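Local atomic coordinates of 11S globulin subunit beta (Cucurbita maxima, PDB entry 2E9Q), a protein that serves as a seed storage protein, a nutrient reservoir of the 11S globulin family. Residues 103-108 with 127-132; 424-427 with 432-435. All coordinates share one frame; numbering follows the deposited sequence.

Contact 1 (103-108 with 127-132); sequences CAETYQ and KIRPFR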
ATOM      1  N   CYS A 103       9.054  23.739   4.231  1.00 86.36           N
ATOM      2  CA  CYS A 103       8.360  25.016   4.264  1.00 86.16           C
ATOM      3  C   CYS A 103       8.825  25.942   5.373  1.00 92.04           C
ATOM      4  O   CYS A 103       8.015  26.398   6.186  1.00 95.50           O
ATOM      5  CB  CYS A 103       6.859  24.796   4.403  1.00 81.62           C
ATOM      6  SG  CYS A 103       6.154  23.754   3.097  1.00 82.12           S
ATOM      7  N   ALA A 104      10.126  26.218   5.415  1.00 92.20           N
ATOM      8  CA  ALA A 104      10.658  27.124   6.419  1.00 95.84           C
ATOM      9  C   ALA A 104       9.931  28.457   6.226  1.00 97.98           C
ATOM     10  O   ALA A 104      10.356  29.308   5.439  1.00100.27           O
ATOM     11  CB  ALA A 104      12.164  27.298   6.232  1.00 91.44           C
ATOM     12  N   GLU A 105       8.814  28.605   6.932  1.00 98.53           N
ATOM     13  CA  GLU A 105       7.984  29.803   6.877  1.00 96.77           C
ATOM     14  C   GLU A 105       8.465  30.828   7.904  1.00 96.60           C
ATOM     15  O   GLU A 105       8.137  30.742   9.087  1.00 98.67           O
ATOM     16  CB  GLU A 105       6.528  29.427   7.165  1.00 97.52           C
ATOM     17  CG  GLU A 105       6.373  28.527   8.391  1.00 96.49           C
ATOM     18  CD  GLU A 105       4.927  28.243   8.756  1.00 87.28           C
ATOM     19  OE1 GLU A 105       4.198  29.202   9.062  1.00 89.18           O
ATOM     20  OE2 GLU A 105       4.521  27.063   8.741  1.00 91.42           O
ATOM     21  N   THR A 106       9.241  31.801   7.445  1.00 93.83           N
ATOM     22  CA  THR A 106       9.777  32.829   8.327  1.00 86.43           C
ATOM     23  C   THR A 106       8.834  34.013   8.516  1.00 77.92           C
ATOM     24  O   THR A 106       8.283  34.545   7.548  1.00 78.61           O
ATOM     25  CB  THR A 106      11.131  33.350   7.792  1.00 92.16           C
ATOM     26  OG1 THR A 106      12.159  32.384   8.061  1.00 92.60           O
ATOM     27  CG2 THR A 106      11.490  34.678   8.437  1.00 93.31           C
ATOM     28  N   TYR A 107       8.655  34.408   9.772  1.00 61.32           N
ATOM     29  CA  TYR A 107       7.808  35.536  10.137  1.00 59.56           C
ATOM     30  C   TYR A 107       8.522  36.316  11.239  1.00 62.66           C
ATOM     31  O   TYR A 107       9.185  35.725  12.094  1.00 59.23           O
ATOM     32  CB  TYR A 107       6.444  35.065  10.646  1.00 67.21           C
ATOM     33  CG  TYR A 107       5.471  34.657   9.561  1.00 73.22           C
ATOM     34  CD1 TYR A 107       5.680  33.507   8.799  1.00 78.53           C
ATOM     35  CD2 TYR A 107       4.341  35.429   9.293  1.00 82.23           C
ATOM     36  CE1 TYR A 107       4.786  33.137   7.792  1.00 84.59           C
ATOM     37  CE2 TYR A 107       3.439  35.072   8.291  1.00 85.70           C
ATOM     38  CZ  TYR A 107       3.667  33.926   7.544  1.00 86.00           C
ATOM     39  OH  TYR A 107       2.779  33.575   6.552  1.00 81.99           O
ATOM     40  N   GLN A 108       8.378  37.639  11.221  1.00 61.25           N
ATOM     41  CA  GLN A 108       9.042  38.490  12.206  1.00 59.38           C
ATOM     42  C   GLN A 108       8.033  39.228  13.092  1.00 63.64           C
ATOM     43  O   GLN A 108       7.297  40.091  12.617  1.00 53.97           O
ATOM     44  CB  GLN A 108       9.954  39.493  11.474  1.00 58.51           C
ATOM     45  CG  GLN A 108      10.967  38.837  10.524  1.00 50.75           C
ATOM     46  CD  GLN A 108      11.630  39.820   9.550  1.00 60.59           C
ATOM     47  OE1 GLN A 108      12.502  39.438   8.759  1.00 44.46           O
ATOM     48  NE2 GLN A 108      11.215  41.086   9.601  1.00 55.09           N
ATOM     49  N   LYS A 127       4.303  30.755  11.146  1.00 41.76           N
ATOM     50  CA  LYS A 127       3.035  31.461  11.083  1.00 46.27           C
ATOM     51  C   LYS A 127       2.209  31.049  12.295  1.00 53.84           C
ATOM     52  O   LYS A 127       2.268  29.899  12.726  1.00 57.21           O
ATOM     53  CB  LYS A 127       2.279  31.077   9.808  1.00 49.14           C
ATOM     54  CG  LYS A 127       0.837  31.553   9.758  1.00 54.56           C
ATOM     55  CD  LYS A 127       0.080  30.924   8.588  1.00 67.40           C
ATOM     56  CE  LYS A 127       0.596  31.412   7.243  1.00 76.35           C
ATOM     57  NZ  LYS A 127      -0.086  30.736   6.097  1.00 79.03           N
ATOM     58  N   ILE A 128       1.450  31.985  12.847  1.00 53.61           N
ATOM     59  CA  ILE A 128       0.602  31.694  13.988  1.00 55.56           C
ATOM     60  C   ILE A 128      -0.784  31.485  13.417  1.00 58.12           C
ATOM     61  O   ILE A 128      -1.414  32.424  12.930  1.00 63.32           O
ATOM     62  CB  ILE A 128       0.582  32.856  14.995  1.00 58.90           C
ATOM     63  CG1 ILE A 128       1.975  33.027  15.618  1.00 59.04           C
ATOM     64  CG2 ILE A 128      -0.469  32.599  16.069  1.00 48.96           C
ATOM     65  CD1 ILE A 128       2.433  31.851  16.459  1.00 46.38           C
ATOM     66  N   ARG A 129      -1.252  30.246  13.488  1.00 55.62           N
ATOM     67  CA  ARG A 129      -2.542  29.859  12.936  1.00 45.47           C
ATOM     68  C   ARG A 129      -3.631  29.748  13.988  1.00 52.83           C
ATOM     69  O   ARG A 129      -3.551  28.921  14.894  1.00 58.36           O
ATOM     70  CB  ARG A 129      -2.393  28.538  12.190  0.50 51.14           C
ATOM     71  CG  ARG A 129      -1.064  28.438  11.469  0.50 50.79           C
ATOM     72  CD  ARG A 129      -1.031  27.314  10.469  0.50 51.88           C
ATOM     73  NE  ARG A 129       0.323  27.128   9.962  0.50 57.63           N
ATOM     74  CZ  ARG A 129       0.610  26.592   8.784  0.50 51.87           C
ATOM     75  NH1 ARG A 129      -0.370  26.194   7.984  0.50 53.90           N
ATOM     76  NH2 ARG A 129       1.876  26.455   8.408  0.50 45.04           N
ATOM     77  N   PRO A 130      -4.662  30.592  13.884  1.00 52.75           N
ATOM     78  CA  PRO A 130      -5.768  30.571  14.835  1.00 50.44           C
ATOM     79  C   PRO A 130      -6.779  29.521  14.385  1.00 54.76           C
ATOM     80  O   PRO A 130      -6.796  29.131  13.220  1.00 50.22           O
ATOM     81  CB  PRO A 130      -6.324  31.985  14.733  1.00 61.54           C
ATOM     82  CG  PRO A 130      -6.147  32.287  13.266  1.00 57.57           C
ATOM     83  CD  PRO A 130      -4.754  31.766  12.992  1.00 57.87           C
ATOM     84  N   PHE A 131      -7.601  29.055  15.312  1.00 46.31           N
ATOM     85  CA  PHE A 131      -8.619  28.070  14.989  1.00 54.12           C
ATOM     86  C   PHE A 131      -9.740  28.230  15.994  1.00 48.84           C
ATOM     87  O   PHE A 131      -9.535  28.754  17.087  1.00 55.13           O
ATOM     88  CB  PHE A 131      -8.042  26.648  15.035  1.00 48.14           C
ATOM     89  CG  PHE A 131      -7.492  26.257  16.374  1.00 47.40           C
ATOM     90  CD1 PHE A 131      -8.340  25.860  17.400  1.00 47.92           C
ATOM     91  CD2 PHE A 131      -6.123  26.308  16.617  1.00 46.27           C
ATOM     92  CE1 PHE A 131      -7.828  25.526  18.647  1.00 54.37           C
ATOM     93  CE2 PHE A 131      -5.603  25.977  17.859  1.00 47.67           C
ATOM     94  CZ  PHE A 131      -6.454  25.586  18.877  1.00 56.68           C
ATOM     95  N   ARG A 132     -10.922  27.766  15.627  1.00 55.52           N
ATOM     96  CA  ARG A 132     -12.073  27.889  16.495  1.00 56.77           C
ATOM     97  C   ARG A 132     -12.992  26.688  16.338  1.00 55.35           C
ATOM     98  O   ARG A 132     -12.804  25.859  15.443  1.00 48.73           O
ATOM     99  CB  ARG A 132     -12.828  29.163  16.135  1.00 56.15           C
ATOM    100  CG  ARG A 132     -13.275  29.166  14.696  1.00 49.41           C
ATOM    101  CD  ARG A 132     -14.066  30.410  14.351  1.00 56.23           C
ATOM    102  NE  ARG A 132     -14.988  30.148  13.250  1.00 59.29           N
ATOM    103  CZ  ARG A 132     -14.625  29.687  12.060  1.00 57.92           C
ATOM    104  NH1 ARG A 132     -13.348  29.436  11.799  1.00 64.89           N
ATOM    105  NH2 ARG A 132     -15.547  29.454  11.138  1.00 60.89           N
TER
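Tyr107 and Lys127 bring their CA atoms closest, 6.3 Å apart, and beyond them 127-132 runs away from 103-108. Glu105 carries the polar part with both carboxylate oxygens. Glu105 OE1 accepts the backbone N of Lys127 at 2.6 Å, although this oxygen sits too close to a neighbour for its place to be certain. Glu105 OE2 forms a salt bridge with NH2 of Arg129 at 2.7 Å in the conformer described, one of two modelled, and less surely in the other. That oxygen lies near the guanidinium plane and is met on its syn side but somewhat out of the carboxylate plane; the flat groups are turned 60° apart and the N-H...O angle is bent, 133°. With an alanine at Glu105, the Arg129 guanidinium would probably lose its acidic partner in 103-108. The Tyr107 ring lies alongside the lysine chain, Lys127 CB over one face in a CH-pi contact, 4.1 Å from the centroid. A bend at chi3 (-68°) carries Lys127 CE back to Tyr107 OH, 3.1 Å away. Cys103 is disulfide-bonded to Cys282, and Met419 of the second subunit packs on Glu105. The contact joins ribbon 107-109/123-125 to the N-terminal cupin barrel: Tyr107 pairs with His125, Arg129 with Arg96 of strand 93-98.

Contact 2 (424-427 with 432-435); sequences VLSN and SREE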
ATOM      1  N   VAL A 424     -36.524  -6.366 -11.645  1.00 62.46           N
ATOM      2  CA  VAL A 424     -35.481  -6.938 -10.798  1.00 54.68           C
ATOM      3  C   VAL A 424     -35.928  -6.952  -9.337  1.00 53.11           C
ATOM      4  O   VAL A 424     -35.760  -7.945  -8.632  1.00 54.32           O
ATOM      5  CB  VAL A 424     -34.159  -6.134 -10.941  1.00 48.72           C
ATOM      6  CG1 VAL A 424     -33.063  -6.759 -10.109  1.00 51.77           C
ATOM      7  CG2 VAL A 424     -33.739  -6.094 -12.401  1.00 47.35           C
ATOM      8  N   LEU A 425     -36.509  -5.850  -8.887  1.00 51.99           N
ATOM      9  CA  LEU A 425     -36.986  -5.756  -7.516  1.00 53.12           C
ATOM     10  C   LEU A 425     -38.050  -6.813  -7.244  1.00 61.52           C
ATOM     11  O   LEU A 425     -38.053  -7.443  -6.186  1.00 60.70           O
ATOM     12  CB  LEU A 425     -37.577  -4.374  -7.267  1.00 51.82           C
ATOM     13  CG  LEU A 425     -36.584  -3.219  -7.259  1.00 52.94           C
ATOM     14  CD1 LEU A 425     -37.312  -1.908  -7.512  1.00 44.76           C
ATOM     15  CD2 LEU A 425     -35.866  -3.193  -5.919  1.00 54.10           C
ATOM     16  N   SER A 426     -38.957  -7.000  -8.202  1.00 57.83           N
ATOM     17  CA  SER A 426     -40.034  -7.978  -8.058  1.00 61.37           C
ATOM     18  C   SER A 426     -39.500  -9.367  -7.760  1.00 55.41           C
ATOM     19  O   SER A 426     -39.807  -9.959  -6.723  1.00 53.63           O
ATOM     20  CB  SER A 426     -40.880  -8.033  -9.330  1.00 57.84           C
ATOM     21  OG  SER A 426     -41.685  -6.879  -9.434  1.00 70.20           O
ATOM     22  N   ASN A 427     -38.709  -9.883  -8.689  1.00 48.80           N
ATOM     23  CA  ASN A 427     -38.126 -11.197  -8.541  1.00 58.30           C
ATOM     24  C   ASN A 427     -37.243 -11.272  -7.300  1.00 56.53           C
ATOM     25  O   ASN A 427     -37.167 -12.314  -6.654  1.00 55.34           O
ATOM     26  CB  ASN A 427     -37.334 -11.548  -9.802  1.00 49.20           C
ATOM     27  CG  ASN A 427     -38.239 -11.872 -10.973  1.00 67.57           C
ATOM     28  OD1 ASN A 427     -38.845 -12.942 -11.020  1.00 73.28           O
ATOM     29  ND2 ASN A 427     -38.355 -10.941 -11.917  1.00 61.68           N
ATOM     30  N   SER A 432     -44.911  -7.849  -6.078  1.00 63.00           N
ATOM     31  CA  SER A 432     -45.422  -7.419  -7.375  1.00 66.82           C
ATOM     32  C   SER A 432     -44.924  -6.033  -7.764  1.00 69.54           C
ATOM     33  O   SER A 432     -44.571  -5.215  -6.906  1.00 66.36           O
ATOM     34  CB  SER A 432     -46.947  -7.408  -7.362  1.00 66.99           C
ATOM     35  OG  SER A 432     -47.412  -6.521  -6.365  1.00 71.77           O
ATOM     36  N   ARG A 433     -44.918  -5.776  -9.069  1.00 74.49           N
ATOM     37  CA  ARG A 433     -44.478  -4.495  -9.608  1.00 75.25           C
ATOM     38  C   ARG A 433     -45.022  -3.328  -8.798  1.00 73.43           C
ATOM     39  O   ARG A 433     -44.289  -2.392  -8.485  1.00 76.61           O
ATOM     40  CB  ARG A 433     -44.934  -4.339 -11.062  0.50 73.77           C
ATOM     41  CG  ARG A 433     -44.237  -5.252 -12.061  0.50 75.01           C
ATOM     42  CD  ARG A 433     -42.728  -5.032 -12.078  0.50 65.96           C
ATOM     43  NE  ARG A 433     -42.107  -5.617 -13.265  0.50 68.63           N
ATOM     44  CZ  ARG A 433     -42.121  -5.058 -14.472  0.50 61.85           C
ATOM     45  NH1 ARG A 433     -42.723  -3.892 -14.659  0.50 58.49           N
ATOM     46  NH2 ARG A 433     -41.538  -5.669 -15.493  0.50 64.73           N
ATOM     47  N   GLU A 434     -46.303  -3.388  -8.449  1.00 71.86           N
ATOM     48  CA  GLU A 434     -46.923  -2.316  -7.675  1.00 73.83           C
ATOM     49  C   GLU A 434     -46.180  -2.097  -6.364  1.00 66.53           C
ATOM     50  O   GLU A 434     -45.809  -0.973  -6.019  1.00 67.07           O
ATOM     51  CB  GLU A 434     -48.385  -2.646  -7.364  1.00 81.49           C
ATOM     52  CG  GLU A 434     -49.197  -1.428  -6.925  1.00 93.77           C
ATOM     53  CD  GLU A 434     -50.367  -1.788  -6.023  1.00 99.33           C
ATOM     54  OE1 GLU A 434     -51.296  -0.955  -5.885  1.00 97.14           O
ATOM     55  OE2 GLU A 434     -50.351  -2.897  -5.442  1.00103.49           O
ATOM     56  N   GLU A 435     -45.977  -3.185  -5.634  1.00 72.79           N
ATOM     57  CA  GLU A 435     -45.275  -3.134  -4.357  1.00 68.20           C
ATOM     58  C   GLU A 435     -43.835  -2.703  -4.611  1.00 57.64           C
ATOM     59  O   GLU A 435     -43.259  -1.927  -3.851  1.00 58.14           O
ATOM     60  CB  GLU A 435     -45.291  -4.514  -3.698  1.00 78.17           C
ATOM     61  CG  GLU A 435     -46.636  -5.232  -3.762  1.00 77.17           C
ATOM     62  CD  GLU A 435     -46.578  -6.614  -3.133  1.00 83.17           C
ATOM     63  OE1 GLU A 435     -46.436  -6.695  -1.892  1.00 80.01           O
ATOM     64  OE2 GLU A 435     -46.660  -7.618  -3.881  1.00 76.67           O
TER
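The CB of Ser426 is directed at the start of the next helix, and its OG meets the Arg433 chain passing over it. Ser426 OG lies 3.4 Å from Arg433 CD, a van der Waals touch with the aliphatic part of the arginine, and near the plane of the guanidinium at its edge. The Arg433 N is equally near, but the angle is too poor for a hydrogen bond; the serine hydroxyl is bonded to Leu422 O, one turn back in its own helix. Arg433 reaches over because its chain bends at chi2 (-59°), in one of two modelled conformers. Ser432, next to Arg433, is the N-cap of helix 433-441. Glu435 folds back so that a single oxygen, OE2, accepts twice. Ser432 N approaches Glu435 OE2 at 2.8 Å from above the carboxylate plane. Ser432 OG meets the anti lone pair of Glu435 OE2, also at 2.8 Å. The bond from Ser432 N to the glutamate three residues on is one half of a capping box. Helices 422-429 and 433-441 are thus two consecutive helices joined by a short turn in the C-terminal cupin half, packed by Phe249 and Val251 of the third subunit, as in the interlocking helical extensions of cupin storage trimers.

How the contacts relate
Both contacts are surface contacts, set on opposite sides of the chain's centre with their own centres about 60 Å apart, and they share no strand or helix. Contact 1 belongs to the N-terminal cupin half and links beta elements with their loops; contact 2 belongs to the C-terminal half and links two consecutive helices. Their chemistry follows suit. Across contact 1, charge and an aromatic face hold segments distant in sequence, whereas contact 2 relies on van der Waals touch across a short turn, while the N-cap hydrogen bonds lie within 432-435. Each also lies at a subunit boundary, contact 1 facing the second subunit and contact 2 the third.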